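Local coordinates for periplasmic oligopeptide-binding protein (PDB 3ZS6) that probably binds oligopeptides in the periplasm and delivers them to an ABC transport system for uptake, at residues Y304-K309 against F417-C422; N411-F416 against A454-A459. All coordinates share one frame; numbering follows the deposited sequence.

Contact 1: residues Y304-K309 against F417-C422; sequences YGLMPK and FDLIRC
Apolar packing of Leu306 and Met307 against Phe417, Leu419 and Ile420 joins two loop segments here, and no hydrogen bond passes between them. Both methyls of Leu306 are used. Leu306 CD2 lies 3.9 Å from Leu419 CD1, where the two leucines slant across one another, while Leu306 CD1 meets Ile420 CG2 tip to tip at the same 3.9 Å. Ile420 presents that methyl because CG1 sits between the backbone N and the carbonyl carbon (chi1 49°), which leaves CG2 beside the N.

The aromatic part of the contact is a CH-pi interaction. Met307 bends at chi2, and its terminal CE comes over one face of the Phe417 ring, 4.0 Å from the centroid and 29° off the normal. Met307 CE is displaced toward the ring edge, nearest to Phe417 CE2 at 3.6 Å. In this periplasmic binding-protein fold, the loop following strand 301-302 thus packs on the turn that leaves helix 414-417, and helix 449-464 touches both through His460, Ala459 and Ala463.

Within 417-422, polar bonds shape the turn. Phe417 O accepts from both Ile420 N and Arg421 N, closing it. Arg421 NH2 donates a nearly straight hydrogen bond (2.9 Å, 173°) to Asp418 OD1 as part of a salt bridge, the oxygen lying in the guanidinium plane; NH1 of the same arginine pairs with Glu106. Cys422 is disulfide-bonded to Cys432.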
loop_
_atom_site.group_PDB
_atom_site.type_symbol
_atom_site.label_atom_id
_atom_site.label_comp_id
_atom_site.label_asym_id
_atom_site.label_seq_id
_atom_site.Cartn_x
_atom_site.Cartn_y
_atom_site.Cartn_z
ATOM N N TYR A 304 -9.230 4.499 14.924
ATOM C CA TYR A 304 -10.211 5.560 14.711
ATOM C C TYR A 304 -9.724 6.593 13.698
ATOM O O TYR A 304 -10.505 7.403 13.202
ATOM C CB TYR A 304 -10.546 6.234 16.050
ATOM C CG TYR A 304 -11.022 5.219 17.052
ATOM C CD1 TYR A 304 -12.350 4.819 17.078
ATOM C CD2 TYR A 304 -10.133 4.612 17.932
ATOM C CE1 TYR A 304 -12.793 3.867 17.975
ATOM C CE2 TYR A 304 -10.567 3.656 18.836
ATOM C CZ TYR A 304 -11.896 3.290 18.849
ATOM O OH TYR A 304 -12.334 2.336 19.726
ATOM N N GLY A 305 -8.427 6.561 13.409
ATOM C CA GLY A 305 -7.839 7.413 12.394
ATOM C C GLY A 305 -6.949 6.600 11.464
ATOM O O GLY A 305 -6.996 5.361 11.475
ATOM N N LEU A 306 -6.145 7.290 10.660
ATOM C CA LEU A 306 -5.295 6.641 9.659
ATOM C C LEU A 306 -3.927 6.215 10.193
ATOM O O LEU A 306 -3.335 5.265 9.686
ATOM C CB LEU A 306 -5.100 7.558 8.443
ATOM C CG LEU A 306 -6.348 7.955 7.645
ATOM C CD1 LEU A 306 -5.985 8.961 6.543
ATOM C CD2 LEU A 306 -7.038 6.725 7.057
ATOM N N MET A 307 -3.418 6.928 11.198
ATOM C CA MET A 307 -2.073 6.669 11.714
ATOM C C MET A 307 -2.049 5.488 12.683
ATOM O O MET A 307 -2.625 5.561 13.767
ATOM C CB MET A 307 -1.502 7.908 12.428
ATOM C CG MET A 307 -1.500 9.193 11.612
ATOM S SD MET A 307 -0.376 9.146 10.201
ATOM C CE MET A 307 -0.918 10.609 9.326
ATOM N N PRO A 308 -1.358 4.401 12.308
ATOM C CA PRO A 308 -1.193 3.284 13.248
ATOM C C PRO A 308 -0.282 3.717 14.392
ATOM O O PRO A 308 0.631 4.511 14.167
ATOM C CB PRO A 308 -0.494 2.202 12.409
ATOM C CG PRO A 308 -0.544 2.678 10.979
ATOM C CD PRO A 308 -0.661 4.173 11.033
ATOM N N LYS A 309 -0.530 3.233 15.604
ATOM C CA LYS A 309 0.375 3.541 16.701
ATOM C C LYS A 309 1.772 3.057 16.317
ATOM O O LYS A 309 1.935 1.936 15.834
ATOM C CB LYS A 309 -0.089 2.869 17.994
ATOM C CG LYS A 309 0.833 3.114 19.181
ATOM C CD LYS A 309 0.438 2.279 20.393
ATOM C CE LYS A 309 -0.926 2.678 20.937
ATOM N NZ LYS A 309 -1.233 1.974 22.218
ATOM N N PHE A 417 -1.016 10.593 4.820
ATOM C CA PHE A 417 -1.569 11.838 4.297
ATOM C C PHE A 417 -1.868 11.764 2.789
ATOM O O PHE A 417 -2.680 12.534 2.284
ATOM C CB PHE A 417 -0.677 13.046 4.637
ATOM C CG PHE A 417 -0.884 13.586 6.046
ATOM C CD1 PHE A 417 -2.049 14.263 6.384
ATOM C CD2 PHE A 417 0.103 13.438 7.020
ATOM C CE1 PHE A 417 -2.242 14.764 7.679
ATOM C CE2 PHE A 417 -0.073 13.937 8.310
ATOM C CZ PHE A 417 -1.255 14.597 8.644
ATOM N N ASP A 418 -1.229 10.837 2.076
ATOM C CA ASP A 418 -1.543 10.628 0.659
ATOM C C ASP A 418 -3.008 10.236 0.446
ATOM O O ASP A 418 -3.525 10.319 -0.669
ATOM C CB ASP A 418 -0.627 9.567 0.030
ATOM C CG ASP A 418 0.753 10.108 -0.314
ATOM O OD1 ASP A 418 0.874 11.332 -0.537
ATOM O OD2 ASP A 418 1.714 9.311 -0.375
ATOM N N LEU A 419 -3.675 9.805 1.510
ATOM C CA LEU A 419 -5.087 9.409 1.415
ATOM C C LEU A 419 -6.068 10.572 1.532
ATOM O O LEU A 419 -7.237 10.441 1.159
ATOM C CB LEU A 419 -5.431 8.397 2.507
ATOM C CG LEU A 419 -4.644 7.092 2.500
ATOM C CD1 LEU A 419 -5.032 6.243 3.708
ATOM C CD2 LEU A 419 -4.866 6.338 1.181
ATOM N N ILE A 420 -5.606 11.704 2.056
ATOM C CA ILE A 420 -6.521 12.790 2.392
ATOM C C ILE A 420 -6.102 14.179 1.898
ATOM O O ILE A 420 -6.880 15.125 2.009
ATOM C CB ILE A 420 -6.769 12.861 3.916
ATOM C CG1 ILE A 420 -5.438 12.819 4.674
ATOM C CG2 ILE A 420 -7.673 11.714 4.365
ATOM C CD1 ILE A 420 -5.558 13.199 6.149
ATOM N N ARG A 421 -4.888 14.304 1.362
ATOM C CA ARG A 421 -4.429 15.578 0.788
ATOM C C ARG A 421 -5.241 15.933 -0.451
ATOM O O ARG A 421 -5.492 15.072 -1.293
ATOM C CB ARG A 421 -2.940 15.512 0.395
ATOM C CG ARG A 421 -1.968 15.647 1.548
ATOM C CD ARG A 421 -0.524 15.794 1.049
ATOM N NE ARG A 421 -0.140 14.710 0.144
ATOM C CZ ARG A 421 -0.179 14.792 -1.184
ATOM N NH1 ARG A 421 -0.583 15.913 -1.778
ATOM N NH2 ARG A 421 0.190 13.755 -1.921
ATOM N N CYS A 422 -5.640 17.201 -0.564
ATOM C CA CYS A 422 -6.381 17.682 -1.728
ATOM C C CYS A 422 -5.669 17.288 -3.010
ATOM O O CYS A 422 -4.483 17.567 -3.179
ATOM C CB CYS A 422 -6.498 19.210 -1.705
ATOM S SG CYS A 422 -7.445 19.918 -0.345
#

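Contact 2: residues N411-F416 against A454-A459; sequences NDAMTF and ALLTQA
Ala413 and Leu456 mark the closest backbone approach, their CA atoms 7.6 Å apart, where the start of the short helix 414-417 faces the middle of helix 449-464 in this periplasmic binding-protein fold. The entry into the short helix is capped by Asp412: its OD2 accepts from Met414 N at 3.1 Å, with the N-H well above the carboxylate plane (54°). Backbone bonds from Thr415 N to Asp412 O and from Phe416 N to Ala413 O continue the turn, whereas segment 454-459 is regular alpha-helix. Packing between the two segments is apolar and buried, without hydrogen bonds.

Leu456 supplies one side of the packing and divides its branches between two neighbours. Its CD1 meets the methyl CB of Ala413 at 4.3 Å. The other branch, CD2, approaches the thioether of Met414, whose chain is coiled by successive turns at chi2 (-53°) and chi3 (-71°). Ala443 of helix 434-443 also packs on Leu456, and Val440 of that helix touches Met414. The capping carboxylate has a second role, since Asp412 OD2 forms a salt bridge with Arg452, one turn before Leu456 on the longer helix. At the Met414 end the approach is loose, with SD 4.5 Å from Leu456 CD2.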
loop_
_atom_site.group_PDB
_atom_site.type_symbol
_atom_site.label_atom_id
_atom_site.label_comp_id
_atom_site.label_asym_id
_atom_site.label_seq_id
_atom_site.Cartn_x
_atom_site.Cartn_y
_atom_site.Cartn_z
ATOM N N ASN A 411 8.273 4.589 6.389
ATOM C CA ASN A 411 7.919 4.758 7.792
ATOM C C ASN A 411 7.886 6.218 8.196
ATOM O O ASN A 411 8.759 6.695 8.916
ATOM C CB ASN A 411 8.860 3.965 8.708
ATOM C CG ASN A 411 8.396 3.963 10.160
ATOM O OD1 ASN A 411 7.469 4.688 10.536
ATOM N ND2 ASN A 411 9.044 3.149 10.984
ATOM N N ASP A 412 6.879 6.926 7.702
ATOM C CA ASP A 412 6.620 8.290 8.123
ATOM C C ASP A 412 5.155 8.621 7.892
ATOM O O ASP A 412 4.531 8.114 6.953
ATOM C CB ASP A 412 7.508 9.287 7.382
ATOM C CG ASP A 412 7.258 10.715 7.830
ATOM O OD1 ASP A 412 7.694 11.064 8.947
ATOM O OD2 ASP A 412 6.610 11.483 7.078
ATOM N N ALA A 413 4.607 9.475 8.749
ATOM C CA ALA A 413 3.182 9.792 8.699
ATOM C C ALA A 413 2.730 10.299 7.329
ATOM O O ALA A 413 1.552 10.188 6.984
ATOM C CB ALA A 413 2.820 10.803 9.794
ATOM N N MET A 414 3.657 10.857 6.554
ATOM C CA MET A 414 3.313 11.425 5.250
ATOM C C MET A 414 2.643 10.409 4.313
ATOM O O MET A 414 1.828 10.783 3.479
ATOM C CB MET A 414 4.544 12.039 4.565
ATOM C CG MET A 414 4.922 13.442 5.068
ATOM S SD MET A 414 3.573 14.657 5.027
ATOM C CE MET A 414 3.381 14.934 3.275
ATOM N N THR A 415 2.995 9.134 4.433
ATOM C CA THR A 415 2.416 8.135 3.535
ATOM C C THR A 415 0.897 8.036 3.716
ATOM O O THR A 415 0.164 7.768 2.760
ATOM C CB THR A 415 3.071 6.747 3.686
ATOM O OG1 THR A 415 2.494 5.839 2.739
ATOM C CG2 THR A 415 2.889 6.193 5.097
ATOM N N PHE A 416 0.422 8.272 4.933
ATOM C CA PHE A 416 -1.012 8.187 5.200
ATOM C C PHE A 416 -1.729 9.470 4.771
ATOM O O PHE A 416 -2.905 9.446 4.378
ATOM C CB PHE A 416 -1.268 7.836 6.669
ATOM C CG PHE A 416 -0.894 6.420 7.021
ATOM C CD1 PHE A 416 -1.723 5.361 6.669
ATOM C CD2 PHE A 416 0.304 6.141 7.661
ATOM C CE1 PHE A 416 -1.382 4.052 6.978
ATOM C CE2 PHE A 416 0.659 4.831 7.965
ATOM C CZ PHE A 416 -0.182 3.787 7.620
ATOM N N ALA A 454 4.351 17.580 15.954
ATOM C CA ALA A 454 3.244 18.272 16.588
ATOM C C ALA A 454 2.257 18.760 15.538
ATOM O O ALA A 454 1.049 18.561 15.665
ATOM C CB ALA A 454 3.759 19.441 17.415
ATOM N N LEU A 455 2.784 19.400 14.499
ATOM C CA LEU A 455 1.947 19.928 13.428
ATOM C C LEU A 455 1.264 18.813 12.621
ATOM O O LEU A 455 0.108 18.951 12.226
ATOM C CB LEU A 455 2.764 20.846 12.510
ATOM C CG LEU A 455 3.203 22.175 13.135
ATOM C CD1 LEU A 455 3.859 23.086 12.100
ATOM C CD2 LEU A 455 2.020 22.874 13.781
ATOM N N LEU A 456 1.969 17.709 12.381
ATOM C CA LEU A 456 1.365 16.604 11.640
ATOM C C LEU A 456 0.254 15.944 12.455
ATOM O O LEU A 456 -0.758 15.507 11.907
ATOM C CB LEU A 456 2.412 15.569 11.216
ATOM C CG LEU A 456 3.445 16.023 10.184
ATOM C CD1 LEU A 456 4.332 14.845 9.776
ATOM C CD2 LEU A 456 2.771 16.644 8.964
ATOM N N THR A 457 0.453 15.877 13.768
ATOM C CA THR A 457 -0.545 15.320 14.664
ATOM C C THR A 457 -1.785 16.206 14.646
ATOM O O THR A 457 -2.916 15.716 14.545
ATOM C CB THR A 457 -0.010 15.210 16.107
ATOM O OG1 THR A 457 1.127 14.339 16.131
ATOM C CG2 THR A 457 -1.076 14.661 17.036
ATOM N N GLN A 458 -1.565 17.516 14.725
ATOM C CA GLN A 458 -2.663 18.473 14.677
ATOM C C GLN A 458 -3.444 18.337 13.372
ATOM O O GLN A 458 -4.669 18.281 13.383
ATOM C CB GLN A 458 -2.156 19.905 14.854
ATOM C CG GLN A 458 -3.262 20.944 14.783
ATOM C CD GLN A 458 -2.741 22.364 14.879
ATOM O OE1 GLN A 458 -1.534 22.594 14.995
ATOM N NE2 GLN A 458 -3.654 23.329 14.823
ATOM N N ALA A 459 -2.726 18.264 12.253
ATOM C CA ALA A 459 -3.353 18.082 10.945
ATOM C C ALA A 459 -4.120 16.756 10.820
ATOM O O ALA A 459 -5.221 16.725 10.260
ATOM C CB ALA A 459 -2.316 18.199 9.836
#

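Overall arrangement
Contacts 1 and 2 are parts of one buried core, their centres about 8 Å apart on the same side of the chain's centre. Segments 411-416 and 417-422 are consecutive, so one continuous run, 411-422, packs against both loop 304-309 and helix 449-464. The two contacts also touch directly: Met307 CE lies 3.4 Å from Ala413 O, Pro308 CD 3.4 Å from Phe416 CE2, and Phe417 CZ 3.4 Å from Leu456 O. Phe417 thus meets Met307 over a face and the backbone of helix 449-464 at its CZ end. The centre of contact 1 is about 12 Å, and that of contact 2 about 17 Å, from the chain's centre.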